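Local atomic coordinates of nodulation fucosyltransferase NodZ (Bradyrhizobium sp., PDB entry 2HHC), a protein that belongs to the NodZ family of nodulation proteins, enzymes placed in the GT-B clan of glycosyltransferase folds built from two Rossmann-like domains. Residues 62-66 with 143-148; 208-213 with 278-282; 270-275 with 289-293; 294-300 with 312-317. The contacts are given in a common frame with arbitrary orientation. Residues are numbered along the deposited sequence.

Interaction 1 (62-66 with 143-148); sequences EDIAG and LIFRNI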
# COMPACT_ATOMS: atom_id res chain seq x y z
N GLU A 62 -10.50 4.31 -15.98
CA GLU A 62 -9.92 4.66 -17.31
C GLU A 62 -9.17 6.00 -17.30
O GLU A 62 -8.54 6.36 -18.31
CB GLU A 62 -10.96 4.56 -18.43
CG GLU A 62 -11.60 3.15 -18.49
CD GLU A 62 -12.84 2.98 -17.54
OE1 GLU A 62 -13.51 3.99 -17.19
OE2 GLU A 62 -13.18 1.83 -17.16
N ASP A 63 -9.26 6.73 -16.21
CA ASP A 63 -8.60 8.02 -16.04
C ASP A 63 -8.35 8.30 -14.59
O ASP A 63 -9.25 8.10 -13.79
CB ASP A 63 -9.46 9.13 -16.64
CG ASP A 63 -8.83 10.50 -16.49
OD1 ASP A 63 -8.96 11.09 -15.38
OD2 ASP A 63 -8.22 10.97 -17.48
N ILE A 64 -7.14 8.76 -14.24
CA ILE A 64 -6.85 9.25 -12.89
C ILE A 64 -6.32 10.64 -13.03
O ILE A 64 -5.24 10.87 -13.57
CB ILE A 64 -5.85 8.33 -12.10
CG1 ILE A 64 -6.46 6.94 -11.87
CG2 ILE A 64 -5.40 9.02 -10.79
CD1 ILE A 64 -5.51 5.93 -11.32
N ALA A 65 -7.18 11.59 -12.65
CA ALA A 65 -6.79 12.99 -12.67
C ALA A 65 -6.13 13.46 -13.97
O ALA A 65 -5.06 14.10 -14.01
CB ALA A 65 -5.95 13.34 -11.46
N GLY A 66 -6.75 13.07 -15.09
CA GLY A 66 -6.30 13.50 -16.42
C GLY A 66 -5.37 12.58 -17.17
O GLY A 66 -5.07 12.77 -18.38
N LEU A 143 -3.88 11.44 -4.23
CA LEU A 143 -4.65 11.39 -5.47
C LEU A 143 -5.01 9.97 -5.86
O LEU A 143 -6.11 9.66 -6.25
CB LEU A 143 -3.96 12.20 -6.54
CG LEU A 143 -4.94 12.48 -7.65
CD1 LEU A 143 -4.65 13.83 -8.20
CD2 LEU A 143 -4.76 11.32 -8.63
N ILE A 144 -4.09 9.04 -5.71
CA ILE A 144 -4.40 7.64 -6.04
C ILE A 144 -5.48 7.13 -5.12
O ILE A 144 -6.45 6.52 -5.58
CB ILE A 144 -3.13 6.76 -5.89
CG1 ILE A 144 -2.15 7.07 -7.04
CG2 ILE A 144 -3.44 5.32 -5.84
CD1 ILE A 144 -2.63 6.86 -8.42
N PHE A 145 -5.35 7.33 -3.81
CA PHE A 145 -6.41 6.83 -2.88
C PHE A 145 -7.78 7.39 -3.14
O PHE A 145 -8.80 6.76 -2.89
CB PHE A 145 -5.97 6.97 -1.43
CG PHE A 145 -5.01 5.90 -0.99
CD1 PHE A 145 -5.45 4.62 -0.70
CD2 PHE A 145 -3.71 6.19 -0.83
CE1 PHE A 145 -4.59 3.66 -0.28
CE2 PHE A 145 -2.84 5.18 -0.43
CZ PHE A 145 -3.32 3.94 -0.18
N ARG A 146 -7.83 8.64 -3.59
CA ARG A 146 -9.10 9.29 -3.86
C ARG A 146 -9.72 8.90 -5.19
O ARG A 146 -10.91 9.14 -5.34
CB ARG A 146 -8.96 10.83 -3.79
CG ARG A 146 -8.70 11.37 -2.41
CD ARG A 146 -8.56 12.92 -2.40
NE ARG A 146 -9.76 13.49 -2.86
CZ ARG A 146 -10.81 13.70 -2.10
NH1 ARG A 146 -10.71 13.44 -0.79
NH2 ARG A 146 -11.90 14.21 -2.61
N ASN A 147 -8.94 8.34 -6.13
CA ASN A 147 -9.37 8.19 -7.50
C ASN A 147 -9.37 6.80 -8.05
O ASN A 147 -9.47 6.60 -9.24
CB ASN A 147 -8.58 9.18 -8.37
CG ASN A 147 -8.98 10.62 -8.09
OD1 ASN A 147 -10.05 11.08 -8.58
ND2 ASN A 147 -8.23 11.33 -7.28
N ILE A 148 -9.26 5.84 -7.15
CA ILE A 148 -9.59 4.44 -7.41
C ILE A 148 -10.57 4.04 -6.29
O ILE A 148 -10.63 4.66 -5.20
CB ILE A 148 -8.35 3.53 -7.43
CG1 ILE A 148 -7.70 3.39 -6.05
CG2 ILE A 148 -7.33 4.06 -8.46
CD1 ILE A 148 -6.53 2.47 -5.93
O HOH W 1 -10.48 7.99 -11.40
O HOH W 2 -9.87 10.85 -11.50
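Ile-64, in an m,t rotamer, is the centre of this contact: its CD1 runs along the last turn of the helix to within 3.9 Å of Ile-148 CG2 and 4.2 Å of Ile-144 CD1, while its CG2 branch meets Leu-143 CD2 at 3.2 Å and Asn-147 CB at 4.0 Å. The Leu-143 approach is very tight for two methyls, but Leu-143 is deposited in two conformers, the one given here t at chi1 with chi2 between wells. Leu-143 CD1 lies 3.5 Å from Ala-65 CB. Ile-144, m,m, has its CA-CB bond directed away, yet its end folds back toward Ile-64. Strand 63-64 is an outermost strand of the N-terminal sheet, and helix 138-147 packs beside it; helix 15-32 lines the same apolar layer through Ala-23 and Leu-19. Asn-147 takes the m rotamer and bonds back into its own helix, ND2 to Leu-143 O at 2.9 Å. Two waters bridge the segments, one from Asp-63 O (2.7 Å) to Asn-147 O (2.8 Å), the other from Ala-65 N (3.0 Å) to Asn-147 OD1 (2.9 Å). Asp-63, t at chi1, forms an Asx motif, its OD1 accepting from Gly-66 N at 3.0 Å.

Interaction 2 (208-213 with 278-282); sequences AKALSY and ATVIR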
# COMPACT_ATOMS: atom_id res chain seq x y z
N ALA A 208 -0.86 5.69 23.80
CA ALA A 208 -2.00 6.12 23.01
C ALA A 208 -3.24 6.30 23.88
O ALA A 208 -4.01 7.26 23.68
CB ALA A 208 -2.29 5.11 21.90
N LYS A 209 -3.45 5.39 24.82
CA LYS A 209 -4.65 5.43 25.66
C LYS A 209 -4.65 6.56 26.67
O LYS A 209 -5.73 6.93 27.16
CB LYS A 209 -4.85 4.09 26.39
CG LYS A 209 -5.49 3.02 25.53
CD LYS A 209 -5.76 1.72 26.29
CE LYS A 209 -7.00 1.94 27.18
NZ LYS A 209 -7.09 0.89 28.18
N ALA A 210 -3.46 7.07 27.01
CA ALA A 210 -3.30 8.19 27.94
C ALA A 210 -3.60 9.57 27.31
O ALA A 210 -3.72 10.57 28.04
CB ALA A 210 -1.90 8.18 28.48
N LEU A 211 -3.69 9.64 25.98
CA LEU A 211 -4.11 10.83 25.25
C LEU A 211 -5.60 11.06 25.47
O LEU A 211 -6.31 10.16 25.94
CB LEU A 211 -3.79 10.70 23.76
CG LEU A 211 -2.31 10.46 23.45
CD1 LEU A 211 -2.06 10.26 21.98
CD2 LEU A 211 -1.45 11.57 24.01
N SER A 212 -6.08 12.27 25.19
CA SER A 212 -7.49 12.59 25.38
C SER A 212 -8.21 12.43 24.06
O SER A 212 -7.67 12.77 23.00
CB SER A 212 -7.67 13.99 25.95
OG SER A 212 -7.23 13.99 27.30
N TYR A 213 -9.40 11.86 24.12
CA TYR A 213 -10.23 11.64 22.95
C TYR A 213 -11.65 12.12 23.23
O TYR A 213 -12.10 12.10 24.37
CB TYR A 213 -10.29 10.15 22.62
CG TYR A 213 -8.94 9.58 22.27
CD1 TYR A 213 -8.47 9.59 20.98
CD2 TYR A 213 -8.13 9.04 23.26
CE1 TYR A 213 -7.23 9.06 20.67
CE2 TYR A 213 -6.89 8.53 22.98
CZ TYR A 213 -6.44 8.53 21.69
OH TYR A 213 -5.20 8.02 21.45
N ALA A 278 -8.49 7.48 15.19
CA ALA A 278 -8.08 8.73 15.77
C ALA A 278 -6.60 8.80 15.97
O ALA A 278 -6.00 9.86 15.88
CB ALA A 278 -8.82 8.97 17.07
N THR A 279 -6.03 7.66 16.34
CA THR A 279 -4.62 7.52 16.57
C THR A 279 -4.25 6.18 15.96
O THR A 279 -5.03 5.21 16.07
CB THR A 279 -4.32 7.45 18.08
OG1 THR A 279 -4.62 8.70 18.66
CG2 THR A 279 -2.83 7.10 18.34
N VAL A 280 -3.10 6.13 15.30
CA VAL A 280 -2.58 4.86 14.77
C VAL A 280 -1.16 4.63 15.26
O VAL A 280 -0.29 5.49 15.22
CB VAL A 280 -2.62 4.79 13.23
CG1 VAL A 280 -2.02 3.47 12.73
CG2 VAL A 280 -4.04 4.78 12.79
N ILE A 281 -0.96 3.40 15.75
CA ILE A 281 0.33 2.88 16.17
C ILE A 281 0.89 2.03 15.03
O ILE A 281 0.24 1.08 14.57
CB ILE A 281 0.20 2.02 17.46
CG1 ILE A 281 -0.20 2.91 18.65
CG2 ILE A 281 1.51 1.31 17.71
CD1 ILE A 281 -0.71 2.18 19.81
N ARG A 282 2.06 2.41 14.55
CA ARG A 282 2.74 1.76 13.41
C ARG A 282 3.90 0.91 13.91
O ARG A 282 4.98 1.42 14.24
CB ARG A 282 3.28 2.82 12.45
CG ARG A 282 2.24 3.79 11.89
CD ARG A 282 2.82 4.71 10.91
NE ARG A 282 3.04 4.07 9.61
CZ ARG A 282 3.71 4.62 8.60
NH1 ARG A 282 4.26 5.82 8.70
NH2 ARG A 282 3.80 3.96 7.45
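Thr-279, Tyr-213 and Ala-208 carry most of this contact between the end of helix 192-209, with the loop after it, and strand 279-283. Thr-279 begins the strand with its CA-CB bond toward the helix end; OG1 donates to Tyr-213 OH at 2.9 Å, and CG2 sits 4.1 Å from Ala-208 CB. Tyr-213, further along the loop, turns its ring back so that OH also donates to Ala-208 O at 2.6 Å, a carbonyl at the end of the helix that receives Leu-211 N only weakly (3.3 Å). Tyr-213 CE1, at the ring edge, lies 3.9 Å from Ala-278 CB, and Arg-299 forms a cation-pi pair with the ring. Ala-208 also packs on Ile-281, CB to CD1 3.9 Å. The arrangement belongs to a Rossmann-like beta-alpha-beta unit, in which helix 192-209 links strands 170-176 and 217-223 and packs on the sheet that holds strand 279-283. Because the phenol accepts from the threonine and donates to the helix carbonyl, one relay of two directed hydrogen bonds ties loop, helix end and strand together beside the apolar contacts of Ala-208 with Ile-281 and of Tyr-213 with Ala-278.

Interaction 3 (270-275 with 289-293); sequences DMYLLA and FTRYA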
# COMPACT_ATOMS: atom_id res chain seq x y z
N ASP A 270 -8.50 -3.91 6.53
CA ASP A 270 -7.70 -3.39 7.65
C ASP A 270 -7.01 -2.06 7.29
O ASP A 270 -7.01 -1.10 8.06
CB ASP A 270 -6.60 -4.38 8.00
CG ASP A 270 -7.07 -5.54 8.90
OD1 ASP A 270 -8.23 -5.51 9.37
OD2 ASP A 270 -6.23 -6.49 9.10
N MET A 271 -6.44 -1.96 6.09
CA MET A 271 -5.69 -0.75 5.67
C MET A 271 -6.61 0.48 5.67
O MET A 271 -6.23 1.55 6.12
CB MET A 271 -5.05 -0.97 4.30
CG MET A 271 -3.94 -1.93 4.29
SD MET A 271 -3.46 -2.24 2.62
CE MET A 271 -2.90 -0.69 2.18
N TYR A 272 -7.81 0.30 5.10
CA TYR A 272 -8.76 1.39 5.01
C TYR A 272 -9.39 1.73 6.36
O TYR A 272 -9.58 2.91 6.66
CB TYR A 272 -9.78 1.04 3.92
CG TYR A 272 -9.32 1.35 2.51
CD1 TYR A 272 -8.36 0.61 1.85
CD2 TYR A 272 -9.90 2.40 1.78
CE1 TYR A 272 -7.95 0.90 0.60
CE2 TYR A 272 -9.50 2.66 0.52
CZ TYR A 272 -8.54 1.93 -0.11
OH TYR A 272 -8.13 2.20 -1.41
N LEU A 273 -9.69 0.75 7.20
CA LEU A 273 -10.23 1.05 8.51
C LEU A 273 -9.18 1.72 9.41
O LEU A 273 -9.50 2.59 10.18
CB LEU A 273 -10.79 -0.19 9.15
CG LEU A 273 -12.17 -0.66 8.66
CD1 LEU A 273 -12.47 -1.97 9.26
CD2 LEU A 273 -13.25 0.39 8.99
N LEU A 274 -7.92 1.34 9.31
CA LEU A 274 -6.88 2.03 10.04
C LEU A 274 -6.89 3.53 9.74
O LEU A 274 -6.63 4.38 10.64
CB LEU A 274 -5.50 1.43 9.78
CG LEU A 274 -5.21 0.10 10.45
CD1 LEU A 274 -4.03 -0.60 9.86
CD2 LEU A 274 -4.97 0.28 11.97
N ALA A 275 -7.18 3.90 8.50
CA ALA A 275 -7.21 5.32 8.11
C ALA A 275 -8.38 6.12 8.68
O ALA A 275 -8.44 7.34 8.51
CB ALA A 275 -7.17 5.45 6.61
N PHE A 289 1.89 -0.69 4.83
CA PHE A 289 0.50 -1.05 5.24
C PHE A 289 -0.24 0.13 5.89
O PHE A 289 -1.43 0.34 5.62
CB PHE A 289 0.53 -2.32 6.15
CG PHE A 289 -0.80 -3.01 6.37
CD1 PHE A 289 -1.58 -2.72 7.39
CD2 PHE A 289 -1.14 -4.10 5.59
CE1 PHE A 289 -2.78 -3.37 7.62
CE2 PHE A 289 -2.32 -4.81 5.84
CZ PHE A 289 -3.12 -4.43 6.87
N THR A 290 0.46 0.87 6.73
CA THR A 290 -0.09 1.99 7.43
C THR A 290 0.22 3.33 6.81
O THR A 290 0.03 4.37 7.43
CB THR A 290 0.46 1.98 8.84
OG1 THR A 290 1.87 1.73 8.85
CG2 THR A 290 -0.30 0.88 9.71
N ARG A 291 0.71 3.36 5.58
CA ARG A 291 0.98 4.67 4.92
C ARG A 291 -0.34 5.42 4.72
O ARG A 291 -0.35 6.63 4.95
CB ARG A 291 1.72 4.47 3.58
CG ARG A 291 2.05 5.75 2.88
CD ARG A 291 2.81 6.74 3.68
NE ARG A 291 3.20 7.89 2.86
CZ ARG A 291 3.96 8.90 3.24
NH1 ARG A 291 4.51 8.92 4.48
NH2 ARG A 291 4.17 9.91 2.45
N TYR A 292 -1.40 4.78 4.24
CA TYR A 292 -2.70 5.47 4.04
C TYR A 292 -3.13 6.07 5.37
O TYR A 292 -3.42 7.27 5.45
CB TYR A 292 -3.71 4.49 3.50
CG TYR A 292 -5.02 5.10 3.10
CD1 TYR A 292 -5.07 6.34 2.53
CD2 TYR A 292 -6.19 4.42 3.31
CE1 TYR A 292 -6.29 6.88 2.11
CE2 TYR A 292 -7.38 4.94 2.91
CZ TYR A 292 -7.41 6.16 2.30
OH TYR A 292 -8.68 6.68 1.91
N ALA A 293 -3.08 5.30 6.43
CA ALA A 293 -3.40 5.84 7.78
C ALA A 293 -2.49 7.02 8.17
O ALA A 293 -2.96 8.07 8.66
CB ALA A 293 -3.33 4.77 8.79
O HOH W 3 -3.40 2.27 6.37
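Asp-270 opens the contact with its carbon rather than its charge: CB lies 3.7 Å from Phe-289 CZ, at the ring edge. Met-271 follows over the face of the same ring. Met-271 CG stands 3.5 Å from the Phe-289 centroid, almost on the ring normal, as a CH-pi contact, and SD at 4.5 Å from that centroid adds a Met-aromatic one. Met-271 O accepts from a water at 2.9 Å that also donates to Phe-289 O (2.9 Å) and accepts from Ala-293 N (3.0 Å). Tyr-272 presents its ring face to the edge of Tyr-292 in a T-shaped pair, centroids 5.1 Å apart and planes at 60°; Tyr-292 stacks in turn with Phe-145. Leu-274 packs CD1 at 3.8 Å from Phe-289 CE1 and 4.0 Å from Thr-290 CG2. At Ala-275 the backbones come closest, CA to CA of Ala-293 being 3.9 Å, an approach allowed by two alanines, while Ala-275 CB sits over the Tyr-292 face, 4.0 Å from its centroid. The end of helix 258-274 thus meets the start of helix 291-296, the two joined through strand 279-283. Direct contacts are apolar and aromatic, so the joint rests on shape and ring packing, and one bridging water links three backbone groups, Met-271 O, Phe-289 O and Ala-293 N.

Interaction 4 (294-300 with 312-317); sequences RLLVPRI and TMIDNP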
# COMPACT_ATOMS: atom_id res chain seq x y z
N ARG A 294 -1.19 6.94 7.94
CA ARG A 294 -0.27 8.03 8.18
C ARG A 294 -0.70 9.31 7.46
O ARG A 294 -0.57 10.41 8.00
CB ARG A 294 1.16 7.63 7.79
CG ARG A 294 2.19 8.74 7.81
CD ARG A 294 2.39 9.35 9.19
NE ARG A 294 3.32 10.49 9.22
CZ ARG A 294 3.02 11.74 8.86
NH1 ARG A 294 1.80 12.05 8.44
NH2 ARG A 294 3.93 12.70 8.94
N LEU A 295 -1.16 9.19 6.22
CA LEU A 295 -1.65 10.36 5.46
C LEU A 295 -2.89 11.01 6.06
O LEU A 295 -3.07 12.26 5.92
CB LEU A 295 -1.94 9.93 4.02
CG LEU A 295 -0.68 9.58 3.21
CD1 LEU A 295 -1.14 8.93 1.87
CD2 LEU A 295 0.34 10.67 3.07
N LEU A 296 -3.76 10.23 6.66
CA LEU A 296 -5.09 10.73 7.09
C LEU A 296 -5.36 10.91 8.58
O LEU A 296 -6.16 11.77 8.95
CB LEU A 296 -6.21 9.88 6.49
CG LEU A 296 -6.42 9.89 4.97
CD1 LEU A 296 -7.59 8.96 4.59
CD2 LEU A 296 -6.69 11.27 4.53
N VAL A 297 -4.75 10.10 9.42
CA VAL A 297 -5.12 10.05 10.84
C VAL A 297 -4.51 11.18 11.62
O VAL A 297 -3.38 11.60 11.34
CB VAL A 297 -4.64 8.70 11.41
CG1 VAL A 297 -4.70 8.60 12.92
CG2 VAL A 297 -5.40 7.54 10.75
N PRO A 298 -5.27 11.73 12.57
CA PRO A 298 -4.75 12.88 13.34
C PRO A 298 -3.42 12.68 14.09
O PRO A 298 -2.59 13.62 14.15
CB PRO A 298 -5.88 13.13 14.35
CG PRO A 298 -7.10 12.69 13.66
CD PRO A 298 -6.69 11.47 12.86
N ARG A 299 -3.23 11.52 14.67
CA ARG A 299 -2.02 11.27 15.48
C ARG A 299 -1.45 9.89 15.18
O ARG A 299 -2.18 8.90 15.09
CB ARG A 299 -2.33 11.35 16.98
CG ARG A 299 -2.78 12.71 17.49
CD ARG A 299 -3.92 12.42 18.46
NE ARG A 299 -3.78 13.10 19.70
CZ ARG A 299 -4.60 13.00 20.74
NH1 ARG A 299 -5.67 12.22 20.75
NH2 ARG A 299 -4.34 13.72 21.80
N ILE A 300 -0.13 9.82 15.11
CA ILE A 300 0.60 8.61 14.79
C ILE A 300 1.60 8.36 15.93
O ILE A 300 2.29 9.29 16.38
CB ILE A 300 1.34 8.78 13.46
CG1 ILE A 300 0.34 9.05 12.31
CG2 ILE A 300 2.15 7.53 13.16
CD1 ILE A 300 0.13 10.55 12.03
N THR A 312 7.65 7.94 19.88
CA THR A 312 7.36 9.31 19.50
C THR A 312 5.93 9.43 19.00
O THR A 312 5.31 8.42 18.63
CB THR A 312 8.37 9.85 18.48
OG1 THR A 312 8.27 11.28 18.41
CG2 THR A 312 8.15 9.26 17.10
N MET A 313 5.41 10.64 19.04
CA MET A 313 4.08 10.91 18.54
C MET A 313 4.17 12.05 17.55
O MET A 313 4.87 13.04 17.78
CB MET A 313 3.15 11.28 19.68
CG MET A 313 1.84 10.57 19.64
SD MET A 313 0.42 11.55 20.05
CE MET A 313 0.48 12.83 18.79
N ILE A 314 3.45 11.89 16.44
CA ILE A 314 3.44 12.82 15.36
C ILE A 314 2.01 13.30 15.16
O ILE A 314 1.09 12.50 14.99
CB ILE A 314 3.98 12.14 14.08
CG1 ILE A 314 5.38 11.58 14.36
CG2 ILE A 314 3.96 13.10 12.91
CD1 ILE A 314 5.97 10.80 13.19
N ASP A 315 1.83 14.62 15.23
CA ASP A 315 0.56 15.27 14.92
C ASP A 315 0.55 15.51 13.44
O ASP A 315 1.50 16.03 12.89
CB ASP A 315 0.46 16.63 15.63
CG ASP A 315 0.34 16.50 17.12
OD1 ASP A 315 -0.61 15.83 17.57
OD2 ASP A 315 1.19 17.05 17.84
N ASN A 316 -0.56 15.16 12.80
CA ASN A 316 -0.68 15.24 11.36
C ASN A 316 -1.06 16.62 10.93
O ASN A 316 -2.14 17.11 11.33
CB ASN A 316 -1.73 14.28 10.89
CG ASN A 316 -1.59 13.91 9.45
OD1 ASN A 316 -0.83 14.52 8.71
ND2 ASN A 316 -2.32 12.88 9.05
N PRO A 317 -0.32 17.37 10.07
CA PRO A 317 0.91 16.99 9.33
C PRO A 317 2.11 16.71 10.22
O PRO A 317 2.64 15.59 10.15
CB PRO A 317 1.19 18.27 8.52
CG PRO A 317 0.54 19.38 9.32
CD PRO A 317 -0.62 18.79 10.09
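Residues 298-300 and 314-316 run antiparallel as part of the hairpin of strands 299-303 and 311-315. Ile-300 and Ile-314 form a hydrogen-bonded pair, Ile-300 N to Ile-314 O at 2.9 Å and Ile-314 N to Ile-300 O at 2.8 Å; Arg-299 and Asp-315 form the adjoining non-hydrogen-bonded pair, CA to CA 4.8 Å. Asn-316 N to Pro-298 O, 2.9 Å, carries the bonding one step beyond the strand pairs. A cis peptide then precedes Pro-317. Asn-316 buries the most surface here: its ND2 donates to Val-297 O at 2.8 Å and weakly to Leu-295 O at 3.3 Å, so one amide gathers carbonyls where the helix gives way to the strand. Ile-300 and Ile-314 share a sheet face, CB to CB 4.3 Å. There the Arg-294 guanidinium lays its face on Ile-314, NH2 to CG2 4.0 Å, and bonds weakly to Pro-317 O at 3.4 Å. On the other face Arg-299 CG meets Met-313 CE at 3.5 Å, while its NH1 bonds to Ser-212 O. Strand 311-315 is outermost in the C-terminal sheet; strand 299-303 separates it from strand 279-283, and helix 291-296 leans through Leu-295 and Leu-296 on helix 138-147.

How the interactions relate
Interaction 1 lies in the N-terminal half, beside the sheet that ends at strand 63-64, and closes before the others begin. Interactions 2, 3 and 4 gather round the second sheet, their centres 10 to 15 Å apart. Segments of 2 and 3 alternate along the chain, 4 coming last, and Arg-282 NE reaches Thr-290 OG1 at 2.7 Å. Interactions 2 and 4 use neighbouring strands, 279-283 and 299-303, and 3 and 4 share helix 291-296. The centres of 1 and 3 are about 18 Å apart, yet they touch where Phe-145 CG meets Tyr-292 CE1 at 3.5 Å. It is one of the contacts between the chain parts carrying the two sheets, consistent with a GT-B architecture.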